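Benzoylformate decarboxylase (Mycobacterium smegmatis, PDB 4Q9D) is a tetrameric member of the thiamine pyrophosphate enzyme family, with N-terminal and C-terminal TPP-binding domains around a central domain and a bound magnesium ion. Local coordinates at residues Ala61-Lys66 against Arg420-Asp425; His73-Thr78 against Thr119-Pro124; Ala275-Tyr280 against Val307-Asp312; Val374-Thr379 against Leu383-Trp388. All blocks are in the same frame, centred on the assembly; numbering follows the deposited sequence.

The contacts sample all three domains of the subunit. Contact 1 joins helix ends of the N-terminal and C-terminal TPP-binding domains, and along the chain the other three are nested inside the loop it closes. Contact 2 belongs to the N-terminal domain and contact 3 to the central domain; their centres are about 31 Å apart, yet both touch the second subunit. Contact 4 packs helix 382-388 on strand 373-377 of the C-terminal parallel sheet, its nearest atoms about 9 Å from those of contact 1. The side chain of M376 lies about 11 Å from the magnesium ion bound by D434, N461 and E463, near the site but not part of it. None of the four touches another.

Contact 1. Residues Ala61-Lys66 against Arg420-Asp425; sequences AQATGK and RARGVD
R422 reaches from the end of helix 408-421 to A63 and T64 in the last turn of helix 50-64, so two helix ends from different domains meet. Along 420-425, R420 comes first and turns its guanidinium away to the carbonyl of H450. A421 then points its methyl at the partner helix, with CB 4.7 Å from T64 CG2, a loose approach. R422 carries the contact. Its CG sits between the backbone N and the carbonyl carbon (chi1 67°), and from there the chain runs extended to NE across the end of helix 50-64. R422 CD lies 3.2 Å from A63 O and 4.0 Å from T64 CA. A63 O stands 3.0 Å above one face of the R422 guanidinium, toward its rim. R422 NE is as near that oxygen as CD is, but its N-H points badly for a hydrogen bond. The R422 NH2 group instead forms a salt bridge with D419, one helical turn back. G423, with positive phi, is the C-prime residue of a Schellman motif that closes the helix. V424 follows and lays CG2 3.7 Å above the centre of the opposite guanidinium face, sandwiching the flat group between a methyl and a carbonyl oxygen. Helix 50-64 also ends at a glycine of positive phi, G65, while T64 OG1 bonds back to F60 O. The contact has no directed hydrogen bond across it: the partly negative A63 carbonyl, at a helix C-terminus, probably attracts the cationic plane electrostatically.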
loop_
_atom_site.group_PDB
_atom_site.type_symbol
_atom_site.label_atom_id
_atom_site.label_comp_id
_atom_site.label_asym_id
_atom_site.label_seq_id
_atom_site.Cartn_x
_atom_site.Cartn_y
_atom_site.Cartn_z
ATOM N N ALA B 61 24.205 14.240 5.333
ATOM C CA ALA B 61 23.606 13.975 6.638
ATOM C C ALA B 61 24.493 13.077 7.508
ATOM O O ALA B 61 24.623 13.263 8.732
ATOM C CB ALA B 61 22.209 13.331 6.449
ATOM N N GLN B 62 25.107 12.072 6.892
ATOM C CA GLN B 62 25.933 11.172 7.688
ATOM C C GLN B 62 27.191 11.872 8.204
ATOM O O GLN B 62 27.577 11.665 9.335
ATOM C CB GLN B 62 26.309 9.944 6.895
ATOM C CG GLN B 62 25.147 8.977 6.721
ATOM C CD GLN B 62 25.599 7.601 6.326
ATOM O OE1 GLN B 62 26.373 6.953 7.055
ATOM N NE2 GLN B 62 25.097 7.115 5.177
ATOM N N ALA B 63 27.806 12.703 7.361
ATOM C CA ALA B 63 29.029 13.428 7.723
ATOM C C ALA B 63 28.760 14.532 8.749
ATOM O O ALA B 63 29.558 14.749 9.648
ATOM C CB ALA B 63 29.668 14.020 6.494
ATOM N N THR B 64 27.629 15.224 8.618
ATOM C CA THR B 64 27.295 16.291 9.557
ATOM C C THR B 64 26.642 15.753 10.838
ATOM O O THR B 64 26.612 16.446 11.841
ATOM C CB THR B 64 26.352 17.371 8.937
ATOM O OG1 THR B 64 25.164 16.744 8.444
ATOM C CG2 THR B 64 27.022 18.101 7.783
ATOM N N GLY B 65 26.130 14.523 10.817
ATOM C CA GLY B 65 25.375 14.021 11.960
ATOM C C GLY B 65 24.075 14.794 12.156
ATOM O O GLY B 65 23.577 14.928 13.270
ATOM N N LYS B 66 23.525 15.312 11.062
ATOM C CA LYS B 66 22.308 16.122 11.119
ATOM C C LYS B 66 21.419 15.766 9.949
ATOM O O LYS B 66 21.921 15.311 8.917
ATOM C CB LYS B 66 22.688 17.612 11.016
ATOM C CG LYS B 66 23.433 18.102 12.238
ATOM C CD LYS B 66 23.841 19.562 12.120
ATOM C CE LYS B 66 24.418 20.052 13.480
ATOM N NZ LYS B 66 24.805 21.491 13.445
ATOM N N ARG B 420 32.908 20.416 4.768
ATOM C CA ARG B 420 33.075 21.855 4.613
ATOM C C ARG B 420 32.071 22.633 5.480
ATOM O O ARG B 420 32.456 23.582 6.149
ATOM C CB ARG B 420 32.997 22.271 3.140
ATOM C CG ARG B 420 32.862 23.768 2.930
ATOM C CD ARG B 420 32.758 24.108 1.453
ATOM N NE ARG B 420 33.904 23.632 0.657
ATOM C CZ ARG B 420 33.928 23.668 -0.677
ATOM N NH1 ARG B 420 32.867 24.119 -1.340
ATOM N NH2 ARG B 420 34.985 23.240 -1.364
ATOM N N ALA B 421 30.803 22.208 5.507
ATOM C CA ALA B 421 29.816 22.846 6.384
ATOM C C ALA B 421 30.154 22.732 7.879
ATOM O O ALA B 421 29.897 23.664 8.631
ATOM C CB ALA B 421 28.407 22.301 6.124
ATOM N N ARG B 422 30.720 21.609 8.320
ATOM C CA ARG B 422 30.957 21.425 9.759
ATOM C C ARG B 422 32.381 21.820 10.176
ATOM O O ARG B 422 32.789 21.572 11.310
ATOM C CB ARG B 422 30.683 19.978 10.189
ATOM C CG ARG B 422 31.656 18.971 9.607
ATOM C CD ARG B 422 31.069 17.554 9.485
ATOM N NE ARG B 422 32.102 16.595 9.065
ATOM C CZ ARG B 422 32.786 15.842 9.917
ATOM N NH1 ARG B 422 32.513 15.928 11.223
ATOM N NH2 ARG B 422 33.723 15.002 9.473
ATOM N N GLY B 423 33.137 22.398 9.247
ATOM C CA GLY B 423 34.462 22.919 9.547
ATOM C C GLY B 423 35.554 21.869 9.679
ATOM O O GLY B 423 36.547 22.098 10.345
ATOM N N VAL B 424 35.380 20.720 9.039
ATOM C CA VAL B 424 36.422 19.692 9.029
ATOM C C VAL B 424 37.185 19.694 7.716
ATOM O O VAL B 424 36.606 19.573 6.638
ATOM C CB VAL B 424 35.849 18.307 9.329
ATOM C CG1 VAL B 424 36.856 17.209 8.982
ATOM C CG2 VAL B 424 35.461 18.246 10.790
ATOM N N ASP B 425 38.496 19.841 7.823
ATOM C CA ASP B 425 39.378 19.959 6.666
ATOM C C ASP B 425 40.029 18.602 6.409
ATOM O O ASP B 425 40.952 18.217 7.103
ATOM C CB ASP B 425 40.442 21.035 6.954
ATOM C CG ASP B 425 41.544 21.113 5.888
ATOM O OD1 ASP B 425 41.322 20.752 4.717
ATOM O OD2 ASP B 425 42.653 21.572 6.231
#

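Contact 2. Residues His73-Thr78 against Thr119-Pro124; sequences HTAAGT and TTMPKP
M121 pushes its thioether against A75 and T78 on helix 74-80, which follows strand 68-72 of the parallel sheet in the N-terminal TPP-binding domain. It projects from a type I beta turn, T120 to K123. The tight part is the methionine end. With CG anti to the backbone N (chi1 -172°) and every later torsion extended, the side chain runs out at nearly full length toward the helix and sets CE 3.2 Å from the carbonyl oxygen A75 O. The sulfur sits just behind this methyl: M121 SD is 4.0 Å from T78 CG2 and 4.2 Å from A75 CB. The M121 and T78 side chains pass one another in opposite directions, as neighbours alongside and not head-on. F158 of strand 157-162 touches both T78 and P122, completing the buried wall, and W125 of the second subunit packs on M121. The other side is looser. P122 stays back, its CD 5.1 Å from T78 CG2, and partly exposed K123 heads off to a salt bridge with D117 of the third subunit. One rotamer (chi1 -61°) serves both ends of T78: CG2 faces M121 SD, and OG1 donates to T74 O at 2.7 Å, tilted 30° from the carbonyl plane, while T78 N reaches the same oxygen from the opposite face.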
loop_
_atom_site.group_PDB
_atom_site.type_symbol
_atom_site.label_atom_id
_atom_site.label_comp_id
_atom_site.label_asym_id
_atom_site.label_seq_id
_atom_site.Cartn_x
_atom_site.Cartn_y
_atom_site.Cartn_z
ATOM N N HIS B 73 11.319 16.376 -8.180
ATOM C CA HIS B 73 10.288 16.767 -9.126
ATOM C C HIS B 73 9.116 15.745 -9.267
ATOM O O HIS B 73 9.185 14.805 -10.083
ATOM C CB HIS B 73 10.947 16.933 -10.504
ATOM C CG HIS B 73 10.008 17.418 -11.558
ATOM N ND1 HIS B 73 9.115 18.454 -11.334
ATOM C CD2 HIS B 73 9.816 17.024 -12.842
ATOM C CE1 HIS B 73 8.416 18.673 -12.435
ATOM N NE2 HIS B 73 8.829 17.830 -13.373
ATOM N N THR B 74 8.046 15.973 -8.515
ATOM C CA THR B 74 6.813 15.164 -8.564
ATOM C C THR B 74 7.088 13.648 -8.690
ATOM O O THR B 74 8.028 13.134 -8.052
ATOM C CB THR B 74 5.797 15.728 -9.641
ATOM O OG1 THR B 74 4.590 14.956 -9.633
ATOM C CG2 THR B 74 6.398 15.741 -11.059
ATOM N N ALA B 75 6.293 12.920 -9.474
ATOM C CA ALA B 75 6.436 11.449 -9.483
ATOM C C ALA B 75 7.731 11.003 -10.168
ATOM O O ALA B 75 8.353 10.004 -9.772
ATOM C CB ALA B 75 5.241 10.783 -10.170
ATOM N N ALA B 76 8.090 11.739 -11.218
ATOM C CA ALA B 76 9.233 11.450 -12.083
ATOM C C ALA B 76 10.538 11.520 -11.297
ATOM O O ALA B 76 11.373 10.604 -11.346
ATOM C CB ALA B 76 9.276 12.460 -13.244
ATOM N N GLY B 77 10.703 12.627 -10.582
ATOM C CA GLY B 77 11.913 12.858 -9.810
ATOM C C GLY B 77 11.938 11.968 -8.576
ATOM O O GLY B 77 12.993 11.397 -8.211
ATOM N N THR B 78 10.786 11.844 -7.917
ATOM C CA THR B 78 10.708 10.924 -6.784
ATOM C C THR B 78 11.139 9.542 -7.251
ATOM O O THR B 78 11.932 8.853 -6.604
ATOM C CB THR B 78 9.298 10.920 -6.167
ATOM O OG1 THR B 78 9.026 12.248 -5.693
ATOM C CG2 THR B 78 9.227 9.972 -5.017
ATOM N N THR B 119 1.682 9.302 -1.589
ATOM C CA THR B 119 2.215 8.714 -0.363
ATOM C C THR B 119 2.531 7.210 -0.513
ATOM O O THR B 119 3.334 6.684 0.225
ATOM C CB THR B 119 1.277 8.888 0.849
ATOM O OG1 THR B 119 0.008 8.277 0.566
ATOM C CG2 THR B 119 1.100 10.363 1.185
ATOM N N THR B 120 1.902 6.532 -1.465
ATOM C CA THR B 120 2.177 5.100 -1.674
ATOM C C THR B 120 3.502 4.868 -2.383
ATOM O O THR B 120 4.183 3.851 -2.161
ATOM C CB THR B 120 1.017 4.423 -2.447
ATOM O OG1 THR B 120 -0.152 4.494 -1.631
ATOM C CG2 THR B 120 1.321 2.972 -2.740
ATOM N N MET B 121 3.898 5.836 -3.214
ATOM C CA MET B 121 5.051 5.630 -4.101
ATOM C C MET B 121 6.375 5.257 -3.395
ATOM O O MET B 121 7.011 4.292 -3.769
ATOM C CB MET B 121 5.251 6.833 -5.056
ATOM C CG MET B 121 6.321 6.563 -6.123
ATOM S SD MET B 121 6.490 8.009 -7.240
ATOM C CE MET B 121 7.631 7.255 -8.400
ATOM N N PRO B 122 6.795 6.022 -2.375
ATOM C CA PRO B 122 8.095 5.665 -1.760
ATOM C C PRO B 122 7.990 4.471 -0.805
ATOM O O PRO B 122 9.000 3.957 -0.349
ATOM C CB PRO B 122 8.475 6.930 -0.949
ATOM C CG PRO B 122 7.113 7.551 -0.580
ATOM C CD PRO B 122 6.260 7.305 -1.872
ATOM N N LYS B 123 6.778 4.050 -0.485
ATOM C CA LYS B 123 6.593 2.857 0.328
ATOM C C LYS B 123 7.165 1.649 -0.410
ATOM O O LYS B 123 7.069 1.581 -1.630
ATOM C CB LYS B 123 5.106 2.633 0.609
ATOM C CG LYS B 123 4.492 3.728 1.522
ATOM C CD LYS B 123 3.066 3.308 1.938
ATOM C CE LYS B 123 2.341 4.345 2.846
ATOM N NZ LYS B 123 0.936 3.839 3.084
ATOM N N PRO B 124 7.815 0.717 0.282
ATOM C CA PRO B 124 7.927 0.701 1.719
ATOM C C PRO B 124 9.273 1.225 2.244
ATOM O O PRO B 124 9.764 0.725 3.167
ATOM C CB PRO B 124 7.838 -0.774 2.011
ATOM C CG PRO B 124 8.623 -1.369 0.921
ATOM C CD PRO B 124 8.362 -0.524 -0.280
#

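Contact 3. Residues Ala275-Tyr280 against Val307-Asp312; sequences AEVFRY and VAPVGD
The bond from R279 NH2 to E276 OE2, 2.8 Å long, links two residues of the loop from which V277 reaches across to A308, P309 and V310. The grip is side-on and double: R279 NE gives the second bond, 2.9 Å to E276 OE1. Both oxygens lie in the guanidinium plane, yet the nitrogens come from well above the carboxylate plane (51° out of it at OE1), so the two flat groups are strongly turned against each other. R279 is the centre of an inverse gamma turn, and its NH1 has a further salt bridge to D238. On the same loop, V277 makes the contacts with the facing residues. Its CG1 is anti to the backbone N (chi1 175°), which sends this branch to P309 CD and V310 CG2, each 4.1 Å away; the V277 and V310 side chains cross at about a right angle. V277 CB meets A308 CB at 3.9 Å. The same CG1 methyl also lies over one face of the F278 ring, toward its rim, and a cis peptide links these two residues. P309 CD lies 3.1 Å from V277 O, so the ring's CD methylene meets the carbonyl oxygen. V109 of the second subunit packs on P309, and L295 and Q297 of strand 294-299 lie against V277. The contact thus spans that strand, joining the loop after strand 269-273 to the one leading into strand 312-315. Strand order 3-2-1-4-5-6 in the parallel sheet marks the Rossmann-like fold of the central domain.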
loop_
_atom_site.group_PDB
_atom_site.type_symbol
_atom_site.label_atom_id
_atom_site.label_comp_id
_atom_site.label_asym_id
_atom_site.label_seq_id
_atom_site.Cartn_x
_atom_site.Cartn_y
_atom_site.Cartn_z
ATOM N N ALA B 275 25.103 -4.122 15.067
ATOM C CA ALA B 275 25.164 -4.883 13.804
ATOM C C ALA B 275 23.926 -5.764 13.731
ATOM O O ALA B 275 23.343 -6.119 14.762
ATOM C CB ALA B 275 26.444 -5.778 13.736
ATOM N N GLU B 276 23.525 -6.109 12.518
ATOM C CA GLU B 276 22.448 -7.067 12.286
ATOM C C GLU B 276 22.901 -8.447 12.724
ATOM O O GLU B 276 24.097 -8.715 12.855
ATOM C CB GLU B 276 22.077 -7.075 10.785
ATOM C CG GLU B 276 21.578 -5.699 10.362
ATOM C CD GLU B 276 21.800 -5.340 8.912
ATOM O OE1 GLU B 276 22.213 -6.210 8.107
ATOM O OE2 GLU B 276 21.529 -4.157 8.585
ATOM N N VAL B 277 21.933 -9.315 12.955
ATOM C CA VAL B 277 22.193 -10.705 13.246
ATOM C C VAL B 277 21.595 -11.532 12.124
ATOM O O VAL B 277 20.410 -11.833 12.180
ATOM C CB VAL B 277 21.537 -11.112 14.598
ATOM C CG1 VAL B 277 21.703 -12.629 14.858
ATOM C CG2 VAL B 277 22.138 -10.315 15.725
ATOM N N PHE B 278 22.349 -11.833 11.058
ATOM C CA PHE B 278 23.622 -11.219 10.715
ATOM C C PHE B 278 23.484 -10.743 9.282
ATOM O O PHE B 278 22.623 -11.215 8.553
ATOM C CB PHE B 278 24.782 -12.228 10.737
ATOM C CG PHE B 278 25.209 -12.653 12.114
ATOM C CD1 PHE B 278 26.071 -11.868 12.856
ATOM C CD2 PHE B 278 24.760 -13.846 12.656
ATOM C CE1 PHE B 278 26.485 -12.270 14.140
ATOM C CE2 PHE B 278 25.163 -14.268 13.946
ATOM C CZ PHE B 278 26.028 -13.470 14.681
ATOM N N ARG B 279 24.346 -9.831 8.863
ATOM C CA ARG B 279 24.288 -9.360 7.494
ATOM C C ARG B 279 24.820 -10.441 6.557
ATOM O O ARG B 279 26.003 -10.441 6.230
ATOM C CB ARG B 279 25.123 -8.095 7.339
ATOM C CG ARG B 279 25.007 -7.421 5.957
ATOM C CD ARG B 279 25.532 -6.001 6.048
ATOM N NE ARG B 279 24.599 -5.131 6.770
ATOM C CZ ARG B 279 24.725 -3.806 6.850
ATOM N NH1 ARG B 279 25.768 -3.192 6.304
ATOM N NH2 ARG B 279 23.834 -3.096 7.512
ATOM N N TYR B 280 23.954 -11.357 6.137
ATOM C CA TYR B 280 24.336 -12.422 5.214
ATOM C C TYR B 280 24.041 -11.981 3.794
ATOM O O TYR B 280 23.088 -11.266 3.569
ATOM C CB TYR B 280 23.495 -13.677 5.451
ATOM C CG TYR B 280 23.579 -14.302 6.845
ATOM C CD1 TYR B 280 24.779 -14.833 7.346
ATOM C CD2 TYR B 280 22.441 -14.423 7.616
ATOM C CE1 TYR B 280 24.826 -15.419 8.612
ATOM C CE2 TYR B 280 22.464 -15.023 8.863
ATOM C CZ TYR B 280 23.657 -15.529 9.353
ATOM O OH TYR B 280 23.643 -16.147 10.576
ATOM N N VAL B 307 13.794 -9.241 13.396
ATOM C CA VAL B 307 14.043 -10.221 12.329
ATOM C C VAL B 307 15.165 -11.226 12.655
ATOM O O VAL B 307 15.358 -12.161 11.904
ATOM C CB VAL B 307 14.348 -9.561 10.948
ATOM C CG1 VAL B 307 13.161 -8.659 10.483
ATOM C CG2 VAL B 307 15.676 -8.753 10.989
ATOM N N ALA B 308 15.904 -11.004 13.746
ATOM C CA ALA B 308 17.041 -11.849 14.099
ATOM C C ALA B 308 16.553 -13.282 14.276
ATOM O O ALA B 308 15.555 -13.501 14.940
ATOM C CB ALA B 308 17.701 -11.342 15.387
ATOM N N PRO B 309 17.240 -14.267 13.655
ATOM C CA PRO B 309 16.777 -15.660 13.742
ATOM C C PRO B 309 17.020 -16.282 15.118
ATOM O O PRO B 309 16.381 -17.278 15.475
ATOM C CB PRO B 309 17.636 -16.387 12.682
ATOM C CG PRO B 309 18.875 -15.572 12.565
ATOM C CD PRO B 309 18.437 -14.126 12.808
ATOM N N VAL B 310 17.944 -15.701 15.880
ATOM C CA VAL B 310 18.359 -16.299 17.148
ATOM C C VAL B 310 18.742 -15.186 18.099
ATOM O O VAL B 310 18.966 -14.056 17.658
ATOM C CB VAL B 310 19.638 -17.171 16.964
ATOM C CG1 VAL B 310 19.346 -18.380 16.114
ATOM C CG2 VAL B 310 20.795 -16.331 16.372
ATOM N N GLY B 311 18.828 -15.514 19.392
ATOM C CA GLY B 311 19.414 -14.627 20.390
ATOM C C GLY B 311 18.412 -13.943 21.299
ATOM O O GLY B 311 17.195 -13.942 21.052
ATOM N N ASP B 312 18.934 -13.328 22.348
ATOM C CA ASP B 312 18.149 -12.419 23.171
ATOM C C ASP B 312 18.601 -11.006 22.862
ATOM O O ASP B 312 19.806 -10.722 22.828
ATOM C CB ASP B 312 18.332 -12.749 24.664
ATOM C CG ASP B 312 17.833 -14.131 24.999
ATOM O OD1 ASP B 312 16.608 -14.379 24.902
ATOM O OD2 ASP B 312 18.662 -14.983 25.342
#

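Contact 4. Residues Val374-Thr379 against Leu383-Trp388; sequences VVMEST and LDLFTW
M376 starts out with CG anti to its backbone N (chi1 172°) and then bends at chi2 to 67°, which carries its methyl over to L385. L385 also has CG anti to its N (chi1 158°), which points both branches at the strand, and the two side chains reach toward each other tip to tip. M376 CE lands 3.9 Å from L385 CB and 4.0 Å from L385 CD2, while M376 CG is near the same CD2 branch. The other branch serves V374: L385 CD1 lies 4.1 Å from V374 CG1, the two side chains sliding past each other in opposite directions. One leucine thus contacts two strand residues, V374 and M376, on the same face of strand 373-377. F397 of the neighbouring strand touches both L385 and M376. The contact joins the strand and helix of a beta-alpha-beta unit, strand 373-377, helix 382-388 and strand 397-399, which pairs beside the first; Y361 of helix 357-367 packs on M376 from outside it. Within the helix, T387 OG1 donates to L383 O from above the carbonyl plane (41° out of it), an oxygen that T387 N also reaches. No hydrogen bond crosses between strand and helix: between these two segments the contact is wholly apolar, van der Waals packing of buried carbons.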
loop_
_atom_site.group_PDB
_atom_site.type_symbol
_atom_site.label_atom_id
_atom_site.label_comp_id
_atom_site.label_asym_id
_atom_site.label_seq_id
_atom_site.Cartn_x
_atom_site.Cartn_y
_atom_site.Cartn_z
ATOM N N VAL B 374 37.451 7.499 3.704
ATOM C CA VAL B 374 37.442 6.575 2.590
ATOM C C VAL B 374 35.986 6.257 2.224
ATOM O O VAL B 374 35.193 5.938 3.114
ATOM C CB VAL B 374 38.207 5.265 2.939
ATOM C CG1 VAL B 374 37.927 4.170 1.880
ATOM C CG2 VAL B 374 39.717 5.545 3.033
ATOM N N VAL B 375 35.638 6.360 0.933
ATOM C CA VAL B 375 34.334 5.883 0.439
ATOM C C VAL B 375 34.587 4.669 -0.449
ATOM O O VAL B 375 35.432 4.728 -1.338
ATOM C CB VAL B 375 33.576 6.970 -0.368
ATOM C CG1 VAL B 375 32.292 6.394 -0.958
ATOM C CG2 VAL B 375 33.255 8.153 0.522
ATOM N N MET B 376 33.864 3.572 -0.218
ATOM C CA MET B 376 34.174 2.318 -0.907
ATOM C C MET B 376 33.008 1.865 -1.766
ATOM O O MET B 376 31.885 1.761 -1.281
ATOM C CB MET B 376 34.455 1.200 0.119
ATOM C CG MET B 376 34.607 -0.203 -0.530
ATOM S SD MET B 376 36.121 -0.280 -1.559
ATOM C CE MET B 376 36.420 -2.060 -1.560
ATOM N N GLU B 377 33.292 1.566 -3.029
ATOM C CA GLU B 377 32.302 1.019 -3.947
ATOM C C GLU B 377 33.018 0.188 -5.006
ATOM O O GLU B 377 33.086 0.577 -6.171
ATOM C CB GLU B 377 31.500 2.140 -4.607
ATOM C CG GLU B 377 30.228 1.672 -5.296
ATOM C CD GLU B 377 29.156 2.744 -5.330
ATOM O OE1 GLU B 377 28.922 3.318 -6.415
ATOM O OE2 GLU B 377 28.546 3.011 -4.274
ATOM N N SER B 378 33.601 -0.925 -4.584
ATOM C CA SER B 378 34.361 -1.786 -5.481
ATOM C C SER B 378 34.383 -3.168 -4.864
ATOM O O SER B 378 35.308 -3.524 -4.134
ATOM C CB SER B 378 35.785 -1.259 -5.656
ATOM O OG SER B 378 36.539 -2.100 -6.511
ATOM N N THR B 379 33.344 -3.941 -5.150
ATOM C CA THR B 379 33.108 -5.193 -4.431
ATOM C C THR B 379 34.182 -6.244 -4.710
ATOM O O THR B 379 34.540 -7.020 -3.820
ATOM C CB THR B 379 31.739 -5.777 -4.772
ATOM O OG1 THR B 379 31.590 -5.775 -6.191
ATOM C CG2 THR B 379 30.625 -4.924 -4.149
ATOM N N LEU B 383 38.912 -7.185 -0.278
ATOM C CA LEU B 383 40.087 -7.769 0.393
ATOM C C LEU B 383 41.241 -6.780 0.396
ATOM O O LEU B 383 41.915 -6.621 1.412
ATOM C CB LEU B 383 40.530 -9.084 -0.272
ATOM C CG LEU B 383 41.846 -9.700 0.248
ATOM C CD1 LEU B 383 41.834 -9.918 1.770
ATOM C CD2 LEU B 383 42.205 -11.003 -0.497
ATOM N N ASP B 384 41.425 -6.070 -0.722
ATOM C CA ASP B 384 42.501 -5.080 -0.848
ATOM C C ASP B 384 42.332 -3.897 0.087
ATOM O O ASP B 384 43.299 -3.374 0.633
ATOM C CB ASP B 384 42.626 -4.622 -2.308
ATOM C CG ASP B 384 42.795 -5.804 -3.256
ATOM O OD1 ASP B 384 43.708 -6.630 -3.019
ATOM O OD2 ASP B 384 41.996 -5.954 -4.195
ATOM N N LEU B 385 41.095 -3.455 0.254
ATOM C CA LEU B 385 40.810 -2.357 1.167
ATOM C C LEU B 385 41.139 -2.821 2.580
ATOM O O LEU B 385 41.781 -2.109 3.344
ATOM C CB LEU B 385 39.322 -1.973 1.069
ATOM C CG LEU B 385 38.716 -1.241 2.268
ATOM C CD1 LEU B 385 38.982 0.228 2.134
ATOM C CD2 LEU B 385 37.207 -1.538 2.378
ATOM N N PHE B 386 40.671 -4.023 2.924
ATOM C CA PHE B 386 40.927 -4.574 4.244
ATOM C C PHE B 386 42.445 -4.691 4.517
ATOM O O PHE B 386 42.943 -4.315 5.592
ATOM C CB PHE B 386 40.222 -5.940 4.371
ATOM C CG PHE B 386 40.610 -6.713 5.609
ATOM C CD1 PHE B 386 40.113 -6.353 6.860
ATOM C CD2 PHE B 386 41.479 -7.800 5.522
ATOM C CE1 PHE B 386 40.473 -7.059 8.001
ATOM C CE2 PHE B 386 41.844 -8.514 6.663
ATOM C CZ PHE B 386 41.336 -8.137 7.907
ATOM N N THR B 387 43.176 -5.198 3.531
ATOM C CA THR B 387 44.617 -5.425 3.678
ATOM C C THR B 387 45.392 -4.138 3.829
ATOM O O THR B 387 46.240 -4.028 4.699
ATOM C CB THR B 387 45.167 -6.171 2.477
ATOM O OG1 THR B 387 44.489 -7.426 2.393
ATOM C CG2 THR B 387 46.683 -6.404 2.619
ATOM N N TRP B 388 45.073 -3.146 3.005
ATOM C CA TRP B 388 45.918 -1.958 2.928
ATOM C C TRP B 388 45.353 -0.672 3.533
ATOM O O TRP B 388 46.114 0.250 3.816
ATOM C CB TRP B 388 46.293 -1.696 1.468
ATOM C CG TRP B 388 47.208 -2.763 0.896
ATOM C CD1 TRP B 388 46.895 -3.706 -0.049
ATOM C CD2 TRP B 388 48.586 -2.978 1.238
ATOM N NE1 TRP B 388 48.004 -4.498 -0.314
ATOM C CE2 TRP B 388 49.051 -4.069 0.466
ATOM C CE3 TRP B 388 49.474 -2.356 2.131
ATOM C CZ2 TRP B 388 50.365 -4.550 0.554
ATOM C CZ3 TRP B 388 50.784 -2.836 2.217
ATOM C CH2 TRP B 388 51.210 -3.923 1.430
#